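Local atomic coordinates of envelope polyprotein (Puumala orthohantavirus, PDB entry 5FXU), a protein that supplies the Gn glycoprotein of the hantaviral surface, which probably acts with its partner glycoprotein in cell attachment and entry. Residues 35-40 and 142-147; 55-60 and 319-324; 187-192 and 347-352. One frame throughout, in Å; residues are numbered along the deposited sequence.

How the interactions relate
Interactions 1 and 2 meet at their margins, where E35 comes near K59 and W323, although their centres are 20 Å apart. Interaction 3 lies on the opposite side of the chain's centre, about 31 and 30 Å from them between centres. Strand 310-313, which pairs with both 321-323 and 340-354, connects interactions 2 and 3. The pairing differs: 35-40 joins 142-147 through a short antiparallel pair at a sheet edge, 55-60 runs parallel to 319-324, and six backbone bonds zip 187-192 antiparallel to 347-352. Interaction 1 is partly buried, with leucines beside two backbone bonds; interaction 2 is buried and rich in aromatic rings; interaction 3 is buried and mostly aliphatic, with M190 and F348 on the face of T188 and P350.

Interaction 1 (35-40 and 142-147); sequences ESLKLE and LGLGDQ
L144 meets both L37 and L39 through a single methyl group, CD1. This methyl lies 4.1 Å from L37 CB and, to its other partner, 4.1 Å from L39 CG, and it also packs against the carbonyl of K38. The CG of L144 is anti to its backbone N (chi1 -170°), and from there chi2 (67°) sets CD1 against K38 O. The L39 and L144 side chains slant across one another, while L39 CD2 comes within 3.3 Å of G143 O. Farther along, L37 CD2 rests 3.7 Å from G145 CA, packing directly on the backbone of the glycine, whose positive phi suits the turn it enters.

Two backbone bonds fix the register, both between E40 and G143. E40 N donates to G143 O at 2.8 Å in an almost straight bond (171°), and G143 N returns a bond to E40 O at 2.9 Å, rising above the plane of that carbonyl. The E40 side chain bends away from G143, and a long salt bridge, K38 NZ to E40 OE1, lies within 35-40.

Behind this first shell, F112 and P123 touch both L37 and L144, and L142 packs on I149 and V151 of the next strand. A type II' turn from L144 to Q147 reverses the chain. The whole is a beta hairpin, 139-144 with 147-155, to which 39-41 adds as an antiparallel edge strand of a four-stranded mixed sheet.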
# COMPACT_ATOMS: atom_id res chain seq x y z
N GLU A 35 13.47 0.55 13.35
CA GLU A 35 12.76 -0.09 14.47
C GLU A 35 12.28 0.91 15.55
O GLU A 35 11.32 0.64 16.27
CB GLU A 35 13.61 -1.25 15.05
CG GLU A 35 13.86 -2.43 14.09
CD GLU A 35 15.24 -2.44 13.40
OE1 GLU A 35 15.78 -1.33 13.11
OE2 GLU A 35 15.74 -3.54 13.08
N SER A 36 12.93 2.08 15.64
CA SER A 36 12.54 3.16 16.56
C SER A 36 11.50 4.15 16.03
O SER A 36 11.03 4.99 16.80
CB SER A 36 13.77 3.96 16.97
OG SER A 36 14.68 3.11 17.63
N LEU A 37 11.16 4.10 14.75
CA LEU A 37 10.33 5.14 14.14
C LEU A 37 8.90 5.17 14.70
O LEU A 37 8.21 4.16 14.70
CB LEU A 37 10.30 5.00 12.61
CG LEU A 37 11.58 5.32 11.85
CD1 LEU A 37 11.35 5.15 10.36
CD2 LEU A 37 12.11 6.72 12.15
N LYS A 38 8.48 6.35 15.17
CA LYS A 38 7.14 6.59 15.70
C LYS A 38 6.55 7.80 14.98
O LYS A 38 7.23 8.82 14.83
CB LYS A 38 7.22 6.87 17.22
CG LYS A 38 6.22 6.08 18.09
CD LYS A 38 4.86 6.75 18.06
CE LYS A 38 4.74 7.84 19.12
NZ LYS A 38 4.45 7.36 20.50
N LEU A 39 5.31 7.69 14.50
CA LEU A 39 4.61 8.86 13.97
C LEU A 39 4.08 9.70 15.11
O LEU A 39 3.38 9.19 15.96
CB LEU A 39 3.41 8.48 13.08
CG LEU A 39 3.54 8.70 11.56
CD1 LEU A 39 2.17 8.49 10.93
CD2 LEU A 39 4.07 10.07 11.16
N GLU A 40 4.42 10.99 15.12
CA GLU A 40 3.85 11.96 16.05
C GLU A 40 2.96 12.87 15.23
O GLU A 40 3.25 13.12 14.07
CB GLU A 40 4.94 12.83 16.71
CG GLU A 40 6.12 12.12 17.37
CD GLU A 40 5.78 11.46 18.71
OE1 GLU A 40 4.70 10.85 18.84
OE2 GLU A 40 6.62 11.52 19.64
N LEU A 142 3.30 16.51 11.14
CA LEU A 142 3.61 15.17 11.59
C LEU A 142 5.12 15.09 11.74
O LEU A 142 5.90 15.77 11.05
CB LEU A 142 3.13 14.12 10.58
CG LEU A 142 1.67 14.16 10.10
CD1 LEU A 142 1.44 13.17 8.96
CD2 LEU A 142 0.72 13.84 11.24
N GLY A 143 5.54 14.24 12.66
CA GLY A 143 6.94 13.92 12.81
C GLY A 143 7.15 12.43 12.66
O GLY A 143 6.31 11.62 13.10
N LEU A 144 8.28 12.09 12.06
CA LEU A 144 8.72 10.70 11.95
C LEU A 144 10.23 10.65 12.12
O LEU A 144 10.97 11.19 11.28
CB LEU A 144 8.30 10.09 10.61
CG LEU A 144 8.50 8.58 10.51
CD1 LEU A 144 7.57 7.82 11.44
CD2 LEU A 144 8.27 8.14 9.07
N GLY A 145 10.65 10.05 13.24
CA GLY A 145 12.03 10.11 13.72
C GLY A 145 12.46 11.55 13.82
O GLY A 145 11.90 12.32 14.60
N ASP A 146 13.41 11.92 12.96
CA ASP A 146 13.99 13.26 12.93
C ASP A 146 13.45 14.16 11.81
O ASP A 146 13.91 15.29 11.64
CB ASP A 146 15.53 13.11 12.86
CG ASP A 146 16.10 12.43 14.12
OD1 ASP A 146 15.86 12.98 15.24
OD2 ASP A 146 16.76 11.36 14.01
N GLN A 147 12.45 13.68 11.07
CA GLN A 147 11.87 14.44 9.96
C GLN A 147 10.55 15.06 10.37
O GLN A 147 9.76 14.45 11.08
CB GLN A 147 11.69 13.55 8.72
CG GLN A 147 12.86 13.59 7.74
CD GLN A 147 13.01 14.92 7.02
OE1 GLN A 147 12.04 15.64 6.81
NE2 GLN A 147 14.24 15.23 6.61

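Interaction 2 (55-60 and 319-324); sequences QPFTKW and PVYIWA
F57 presents one face of its ring to Y321 CB, which sits 3.8 Å from the ring centroid and only 14° off the normal, a CH-pi contact. The two rings themselves meet obliquely, with planes at 44°, in neither a stack nor an edge-to-face pair. Around the ring's edge, close to its plane, lies the I322 carbonyl carbon (C), 3.6 Å from F57 CD2; the same ring atom also touches W323 CB.

K59 and W323 extend side by side in the same direction. In both residues CG is anti to the backbone N, and the fully extended lysine chain runs beside CE3 and CZ3 of the indole, with K59 CG 3.8 Å from W323 CE3. Its ammonium has a long, weak ion pair with E35. At the far end, W60 CE3 meets A324 CB at 3.8 Å.

Three backbone bonds join the strands: T58 N to Y321 O, W323 N to T58 O and W60 N to W323 O. The bond from T58 N to Y321 O is 2.8 Å long and nearly straight, at 177°. Where the pairing starts, a water takes over: it donates to P56 O at 2.8 Å and accepts from Y321 N, bridging the strands before direct bonding begins. T58 OG1 is hydrogen-bonded to E85, while L93 lies against both F57 and Y321, and I86 and L114 pack on W323.

T58 bonds to Y321 and W323, the two residues that flank I322, and W323 in turn bonds to T58 and W60, which flank K59. This is the pattern of a parallel beta pair; 321-323 joins strand 54-64 to the antiparallel strand 310-313 in the beta-rich Gn head.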
# COMPACT_ATOMS: atom_id res chain seq x y z
N GLN A 55 3.84 -4.97 15.71
CA GLN A 55 3.38 -5.85 14.64
C GLN A 55 4.52 -6.78 14.19
O GLN A 55 5.60 -6.31 13.84
CB GLN A 55 2.71 -5.00 13.53
CG GLN A 55 3.60 -3.95 12.86
CD GLN A 55 3.01 -2.55 12.58
OE1 GLN A 55 3.77 -1.63 12.26
NE2 GLN A 55 1.69 -2.38 12.64
N PRO A 56 4.33 -8.10 14.30
CA PRO A 56 5.43 -9.03 14.04
C PRO A 56 5.72 -9.26 12.54
O PRO A 56 4.85 -9.62 11.78
CB PRO A 56 4.95 -10.33 14.69
CG PRO A 56 3.45 -10.26 14.61
CD PRO A 56 3.12 -8.80 14.79
N PHE A 57 6.98 -9.05 12.19
CA PHE A 57 7.52 -9.19 10.84
C PHE A 57 8.71 -10.14 10.87
O PHE A 57 9.44 -10.22 11.85
CB PHE A 57 8.04 -7.85 10.34
CG PHE A 57 7.01 -7.02 9.64
CD1 PHE A 57 6.07 -6.26 10.36
CD2 PHE A 57 6.99 -6.97 8.27
CE1 PHE A 57 5.13 -5.49 9.69
CE2 PHE A 57 6.06 -6.20 7.61
CZ PHE A 57 5.12 -5.46 8.32
N THR A 58 8.88 -10.86 9.77
CA THR A 58 10.10 -11.57 9.52
C THR A 58 10.99 -10.64 8.75
O THR A 58 10.64 -10.22 7.68
CB THR A 58 9.83 -12.83 8.73
OG1 THR A 58 9.15 -13.74 9.58
CG2 THR A 58 11.16 -13.47 8.24
N LYS A 59 12.14 -10.31 9.31
CA LYS A 59 13.15 -9.54 8.59
C LYS A 59 14.07 -10.45 7.79
O LYS A 59 14.70 -11.30 8.36
CB LYS A 59 13.98 -8.75 9.59
CG LYS A 59 15.00 -7.85 8.96
CD LYS A 59 15.79 -7.20 10.05
CE LYS A 59 16.89 -6.35 9.46
NZ LYS A 59 17.64 -5.69 10.56
N TRP A 60 14.18 -10.22 6.49
CA TRP A 60 14.91 -11.04 5.58
C TRP A 60 15.92 -10.15 4.87
O TRP A 60 15.55 -9.19 4.21
CB TRP A 60 13.94 -11.66 4.57
CG TRP A 60 14.58 -12.54 3.54
CD1 TRP A 60 15.67 -13.36 3.72
CD2 TRP A 60 14.17 -12.72 2.18
NE1 TRP A 60 16.00 -13.99 2.55
CE2 TRP A 60 15.09 -13.63 1.58
CE3 TRP A 60 13.15 -12.20 1.40
CZ2 TRP A 60 14.98 -14.04 0.23
CZ3 TRP A 60 13.05 -12.59 0.07
CH2 TRP A 60 13.96 -13.51 -0.50
N PRO A 319 -1.47 -14.57 7.96
CA PRO A 319 -0.45 -13.76 7.32
C PRO A 319 0.96 -13.88 7.93
O PRO A 319 1.12 -13.82 9.16
CB PRO A 319 -0.97 -12.33 7.46
CG PRO A 319 -1.91 -12.37 8.62
CD PRO A 319 -2.49 -13.75 8.66
N VAL A 320 1.96 -14.12 7.08
CA VAL A 320 3.35 -14.04 7.46
C VAL A 320 3.89 -12.77 6.82
O VAL A 320 4.06 -12.74 5.60
CB VAL A 320 4.14 -15.26 6.98
CG1 VAL A 320 5.62 -15.08 7.26
CG2 VAL A 320 3.62 -16.50 7.67
N TYR A 321 4.13 -11.75 7.64
CA TYR A 321 4.56 -10.46 7.14
C TYR A 321 6.07 -10.43 6.99
O TYR A 321 6.79 -10.93 7.84
CB TYR A 321 4.10 -9.32 8.08
CG TYR A 321 2.62 -9.09 8.11
CD1 TYR A 321 2.03 -8.30 7.15
CD2 TYR A 321 1.81 -9.65 9.10
CE1 TYR A 321 0.66 -8.07 7.16
CE2 TYR A 321 0.43 -9.43 9.13
CZ TYR A 321 -0.14 -8.63 8.14
OH TYR A 321 -1.50 -8.41 8.10
N ILE A 322 6.53 -9.84 5.90
CA ILE A 322 7.94 -9.81 5.55
C ILE A 322 8.42 -8.40 5.32
O ILE A 322 7.75 -7.61 4.72
CB ILE A 322 8.20 -10.65 4.28
CG1 ILE A 322 7.99 -12.12 4.62
CG2 ILE A 322 9.65 -10.53 3.81
CD1 ILE A 322 7.05 -12.75 3.66
N TRP A 323 9.58 -8.11 5.87
CA TRP A 323 10.32 -6.92 5.59
C TRP A 323 11.67 -7.36 5.00
O TRP A 323 12.45 -8.01 5.68
CB TRP A 323 10.53 -6.15 6.90
CG TRP A 323 11.36 -4.93 6.74
CD1 TRP A 323 11.37 -4.08 5.70
CD2 TRP A 323 12.30 -4.42 7.69
NE1 TRP A 323 12.26 -3.09 5.93
CE2 TRP A 323 12.85 -3.27 7.15
CE3 TRP A 323 12.71 -4.84 8.96
CZ2 TRP A 323 13.79 -2.51 7.82
CZ3 TRP A 323 13.64 -4.09 9.63
CH2 TRP A 323 14.18 -2.94 9.05
N ALA A 324 11.93 -6.99 3.75
CA ALA A 324 13.08 -7.51 3.02
C ALA A 324 13.94 -6.41 2.43
O ALA A 324 13.89 -6.13 1.24
CB ALA A 324 12.61 -8.48 1.95
O HOH W 1 4.24 -12.09 10.52

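Interaction 3 (187-192 and 347-352); sequences VTVMVR and GFIPLP
V189 and L351 cross at about a right angle on the buried face, where V189 CG2 presses to 3.3 Å from L351 CD1, tighter than ordinary van der Waals contact. With V189 CG1 anti to the carbonyl carbon (chi1 -57°), CG2 is left between the backbone N and the carbonyl carbon. Beside this pair, V191 CG2 meets I349 CG1 at 3.7 Å, the two side chains slanting across each other. V234 packs against both V189 and L351, and F169 lies on V187 and L351, continuing the apolar layer into neighbouring strands.

The other face carries T188, M190, F348 and P350. T188 CG2 touches F348 CB at 3.7 Å, and M190 bends at chi3 (-76°) to bring CE to F348 CZ, also 3.7 Å away. M190 SD lies 3.5 Å above the plane of the R192 guanidinium, toward its rim, while R192 NH1 and NH2 are bonded to S23 OG and G235 O.

Between the faces, V187, V189 and V191 each exchange two backbone bonds, with L351, I349 and G347 respectively. V191 N to G347 O is 2.8 Å, and L351 N to V187 O is nearly straight at 172°. F348 N is hydrogen-bonded to E265 OE1. With helix 249-260 alongside 349-351, this is the regular, twisted antiparallel pairing of two long strands, 185-197 and 340-354, within the larger beta assembly of the Gn head.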
# COMPACT_ATOMS: atom_id res chain seq x y z
N VAL A 187 -9.63 9.93 -18.30
CA VAL A 187 -8.51 10.49 -17.56
C VAL A 187 -7.86 9.42 -16.68
O VAL A 187 -8.53 8.62 -16.03
CB VAL A 187 -8.97 11.70 -16.71
CG1 VAL A 187 -7.81 12.27 -15.93
CG2 VAL A 187 -9.55 12.79 -17.61
N THR A 188 -6.55 9.42 -16.65
CA THR A 188 -5.77 8.49 -15.83
C THR A 188 -5.57 9.03 -14.42
O THR A 188 -5.04 10.12 -14.28
CB THR A 188 -4.44 8.21 -16.52
OG1 THR A 188 -4.72 7.43 -17.69
CG2 THR A 188 -3.52 7.45 -15.65
N VAL A 189 -6.00 8.28 -13.40
CA VAL A 189 -5.92 8.74 -12.01
C VAL A 189 -5.10 7.78 -11.14
O VAL A 189 -5.01 6.58 -11.42
CB VAL A 189 -7.30 8.96 -11.33
CG1 VAL A 189 -8.12 9.95 -12.12
CG2 VAL A 189 -8.08 7.67 -11.19
N MET A 190 -4.54 8.32 -10.08
CA MET A 190 -3.81 7.55 -9.09
C MET A 190 -4.75 6.72 -8.23
O MET A 190 -5.85 7.16 -7.88
CB MET A 190 -2.98 8.48 -8.21
CG MET A 190 -2.14 7.75 -7.17
SD MET A 190 -0.97 8.78 -6.21
CE MET A 190 0.29 9.04 -7.44
N VAL A 191 -4.31 5.51 -7.91
CA VAL A 191 -4.98 4.65 -6.97
C VAL A 191 -3.97 4.22 -5.94
O VAL A 191 -2.86 3.83 -6.31
CB VAL A 191 -5.61 3.42 -7.64
CG1 VAL A 191 -6.44 2.63 -6.64
CG2 VAL A 191 -6.58 3.85 -8.71
N ARG A 192 -4.34 4.33 -4.67
CA ARG A 192 -3.54 3.84 -3.54
C ARG A 192 -4.31 2.82 -2.72
O ARG A 192 -5.43 3.09 -2.33
CB ARG A 192 -3.10 5.00 -2.63
CG ARG A 192 -1.97 5.79 -3.22
CD ARG A 192 -1.76 7.23 -2.78
NE ARG A 192 -2.72 8.24 -3.21
CZ ARG A 192 -2.55 9.54 -3.05
NH1 ARG A 192 -1.44 10.02 -2.50
NH2 ARG A 192 -3.49 10.37 -3.47
N GLY A 347 -0.61 2.84 -8.09
CA GLY A 347 -0.63 2.79 -9.54
C GLY A 347 -1.65 3.73 -10.14
O GLY A 347 -2.14 4.62 -9.46
N PHE A 348 -1.93 3.55 -11.42
CA PHE A 348 -2.80 4.44 -12.19
C PHE A 348 -3.79 3.63 -13.00
O PHE A 348 -3.43 2.59 -13.56
CB PHE A 348 -1.97 5.34 -13.09
CG PHE A 348 -1.00 6.20 -12.33
CD1 PHE A 348 0.27 5.71 -12.00
CD2 PHE A 348 -1.35 7.47 -11.91
CE1 PHE A 348 1.17 6.49 -11.29
CE2 PHE A 348 -0.44 8.27 -11.21
CZ PHE A 348 0.81 7.78 -10.89
N ILE A 349 -5.04 4.09 -13.05
CA ILE A 349 -6.06 3.49 -13.91
C ILE A 349 -6.80 4.57 -14.70
O ILE A 349 -7.00 5.70 -14.20
CB ILE A 349 -7.07 2.63 -13.11
CG1 ILE A 349 -7.92 3.48 -12.15
CG2 ILE A 349 -6.34 1.53 -12.36
CD1 ILE A 349 -9.08 2.73 -11.51
N PRO A 350 -7.20 4.24 -15.94
CA PRO A 350 -8.02 5.15 -16.72
C PRO A 350 -9.47 5.14 -16.25
O PRO A 350 -10.03 4.07 -16.04
CB PRO A 350 -7.90 4.59 -18.13
CG PRO A 350 -7.71 3.12 -17.94
CD PRO A 350 -6.91 2.99 -16.68
N LEU A 351 -10.06 6.31 -16.04
CA LEU A 351 -11.48 6.41 -15.71
C LEU A 351 -12.25 7.15 -16.79
O LEU A 351 -11.80 8.17 -17.29
CB LEU A 351 -11.69 7.18 -14.40
CG LEU A 351 -11.22 6.53 -13.11
CD1 LEU A 351 -11.29 7.44 -11.89
CD2 LEU A 351 -12.01 5.27 -12.84
N PRO A 352 -13.44 6.63 -17.14
CA PRO A 352 -14.34 7.37 -18.01
C PRO A 352 -15.10 8.42 -17.21
O PRO A 352 -15.45 8.19 -16.05
CB PRO A 352 -15.27 6.28 -18.52
CG PRO A 352 -15.37 5.33 -17.39
CD PRO A 352 -14.05 5.37 -16.68